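Local coordinates for protein CBIX (Paracoccus pantotrophus, PDB 4CCS) that probably inserts iron into sirohydrochlorin as the terminal chelatase of siroheme biosynthesis in denitrifying bacteria, at residues A[121-126]-A[175-180]. Residues are numbered along the deposited sequence; the frame is centred on the assembly and turned at random.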
loop_
_atom_site.group_PDB
_atom_site.type_symbol
_atom_site.label_atom_id
_atom_site.label_comp_id
_atom_site.label_asym_id
_atom_site.label_seq_id
_atom_site.Cartn_x
_atom_site.Cartn_y
_atom_site.Cartn_z
ATOM N N ARG A 121 -19.595 -9.269 -4.377
ATOM C CA ARG A 121 -19.560 -7.840 -4.094
ATOM C C ARG A 121 -18.159 -7.513 -3.541
ATOM O O ARG A 121 -17.666 -8.233 -2.669
ATOM C CB ARG A 121 -20.671 -7.516 -3.072
ATOM C CG ARG A 121 -20.765 -6.086 -2.603
ATOM C CD ARG A 121 -21.247 -5.128 -3.683
ATOM N NE ARG A 121 -21.754 -3.875 -3.120
ATOM C CZ ARG A 121 -20.982 -2.890 -2.674
ATOM N NH1 ARG A 121 -19.656 -3.013 -2.694
ATOM N NH2 ARG A 121 -21.527 -1.794 -2.161
ATOM N N LEU A 122 -17.539 -6.423 -4.033
ATOM C CA LEU A 122 -16.195 -6.031 -3.609
ATOM C C LEU A 122 -16.144 -4.765 -2.788
ATOM O O LEU A 122 -16.824 -3.794 -3.108
ATOM C CB LEU A 122 -15.252 -5.905 -4.822
ATOM C CG LEU A 122 -15.160 -7.151 -5.713
ATOM C CD1 LEU A 122 -14.217 -6.905 -6.868
ATOM C CD2 LEU A 122 -14.747 -8.389 -4.903
ATOM N N LEU A 123 -15.324 -4.777 -1.726
ATOM C CA LEU A 123 -15.103 -3.611 -0.870
ATOM C C LEU A 123 -13.603 -3.328 -0.729
ATOM O O LEU A 123 -12.850 -4.157 -0.211
ATOM C CB LEU A 123 -15.766 -3.783 0.506
ATOM C CG LEU A 123 -15.640 -2.612 1.488
ATOM C CD1 LEU A 123 -16.446 -1.378 1.015
ATOM C CD2 LEU A 123 -16.089 -3.044 2.868
ATOM N N VAL A 124 -13.183 -2.160 -1.201
ATOM C CA VAL A 124 -11.791 -1.731 -1.109
ATOM C C VAL A 124 -11.741 -0.865 0.161
ATOM O O VAL A 124 -12.397 0.185 0.211
ATOM C CB VAL A 124 -11.341 -0.954 -2.377
ATOM C CG1 VAL A 124 -9.965 -0.315 -2.182
ATOM C CG2 VAL A 124 -11.363 -1.854 -3.617
ATOM N N ALA A 125 -11.031 -1.339 1.201
ATOM C CA ALA A 125 -10.912 -0.594 2.464
ATOM C C ALA A 125 -9.571 0.117 2.516
ATOM O O ALA A 125 -8.544 -0.509 2.311
ATOM C CB ALA A 125 -11.060 -1.544 3.650
ATOM N N ALA A 126 -9.566 1.433 2.763
ATOM C CA ALA A 126 -8.319 2.183 2.767
ATOM C C ALA A 126 -8.315 3.262 3.846
ATOM O O ALA A 126 -9.374 3.616 4.373
ATOM C CB ALA A 126 -8.086 2.802 1.384
ATOM N N ALA A 175 -19.145 -11.548 -0.420
ATOM C CA ALA A 175 -18.460 -10.268 -0.476
ATOM C C ALA A 175 -17.022 -10.457 -0.042
ATOM O O ALA A 175 -16.727 -11.315 0.796
ATOM C CB ALA A 175 -19.158 -9.254 0.429
ATOM N N ILE A 176 -16.113 -9.680 -0.641
ATOM C CA ILE A 176 -14.687 -9.743 -0.329
ATOM C C ILE A 176 -14.215 -8.326 -0.054
ATOM O O ILE A 176 -14.432 -7.428 -0.877
ATOM C CB ILE A 176 -13.843 -10.381 -1.480
ATOM C CG1 ILE A 176 -14.201 -11.857 -1.739
ATOM C CG2 ILE A 176 -12.338 -10.229 -1.234
ATOM C CD1 ILE A 176 -13.767 -12.399 -3.093
ATOM N N CYS A 177 -13.529 -8.150 1.083
ATOM C CA CYS A 177 -12.895 -6.896 1.444
ATOM C C CYS A 177 -11.363 -7.021 1.300
ATOM O O CYS A 177 -10.729 -7.880 1.929
ATOM C CB CYS A 177 -13.286 -6.460 2.856
ATOM S SG CYS A 177 -12.459 -4.946 3.399
ATOM N N LEU A 178 -10.776 -6.151 0.473
ATOM C CA LEU A 178 -9.332 -6.062 0.281
ATOM C C LEU A 178 -8.816 -4.776 0.965
ATOM O O LEU A 178 -9.208 -3.673 0.548
ATOM C CB LEU A 178 -8.984 -6.042 -1.221
ATOM C CG LEU A 178 -7.491 -5.861 -1.556
ATOM C CD1 LEU A 178 -6.616 -7.015 -0.953
ATOM C CD2 LEU A 178 -7.296 -5.757 -3.055
ATOM N N PRO A 179 -7.932 -4.900 1.987
ATOM C CA PRO A 179 -7.365 -3.710 2.646
ATOM C C PRO A 179 -6.261 -3.136 1.767
ATOM O O PRO A 179 -5.248 -3.796 1.503
ATOM C CB PRO A 179 -6.804 -4.250 3.972
ATOM C CG PRO A 179 -7.543 -5.534 4.206
ATOM C CD PRO A 179 -7.721 -6.104 2.814
ATOM N N LEU A 180 -6.469 -1.903 1.298
ATOM C CA LEU A 180 -5.521 -1.238 0.435
ATOM C C LEU A 180 -4.504 -0.490 1.294
ATOM O O LEU A 180 -4.574 0.728 1.440
ATOM C CB LEU A 180 -6.287 -0.345 -0.566
ATOM C CG LEU A 180 -5.517 0.108 -1.794
ATOM C CD1 LEU A 180 -5.396 -1.033 -2.796
ATOM C CD2 LEU A 180 -6.216 1.316 -2.434
#
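The two central strands of a four-stranded parallel sheet, with helices on both faces as in the chelatase fold, meet where Leu122 and Leu123 of 121-126 run beside Ile176 and Cys177 of 175-179. The sheet has the order 2-1-3-4, strand 121-126 being its first strand and 175-179 its third, and their directions differ by 23°. Five backbone hydrogen bonds join them: Ile176, Leu178 and Leu180 give their N-H to the carbonyls of Arg121, Leu123 and Ala125, while Leu123 and Ala125 donate to Ile176 and Leu178. Ala125 N approaches Leu178 O from above the carbonyl plane, 35° out of it. The shortest of the five joins Leu180 N to Ala125 O at 2.7 Å. On the face of Leu122, Val124, Ile176 and Leu178, Leu122 touches helices 98-113 and 134-146, Val124 the latter and Leu178 the former. Here Leu122 and Ile176 stand side by side, Leu122 CD2 4.1 Å from Ile176 CB. Val124 CG1, anti to its backbone N (chi1 171°), reaches over to Leu180 CB at 4.0 Å. The other face holds Arg121, whose NH1 is hydrogen-bonded to Thr154 OG1 of strand 152-157, and Leu123. There Cys177 SG, anti to its own N, lies 4.1 Å from Leu123 CD2 and 3.7 Å from Ala125 CB.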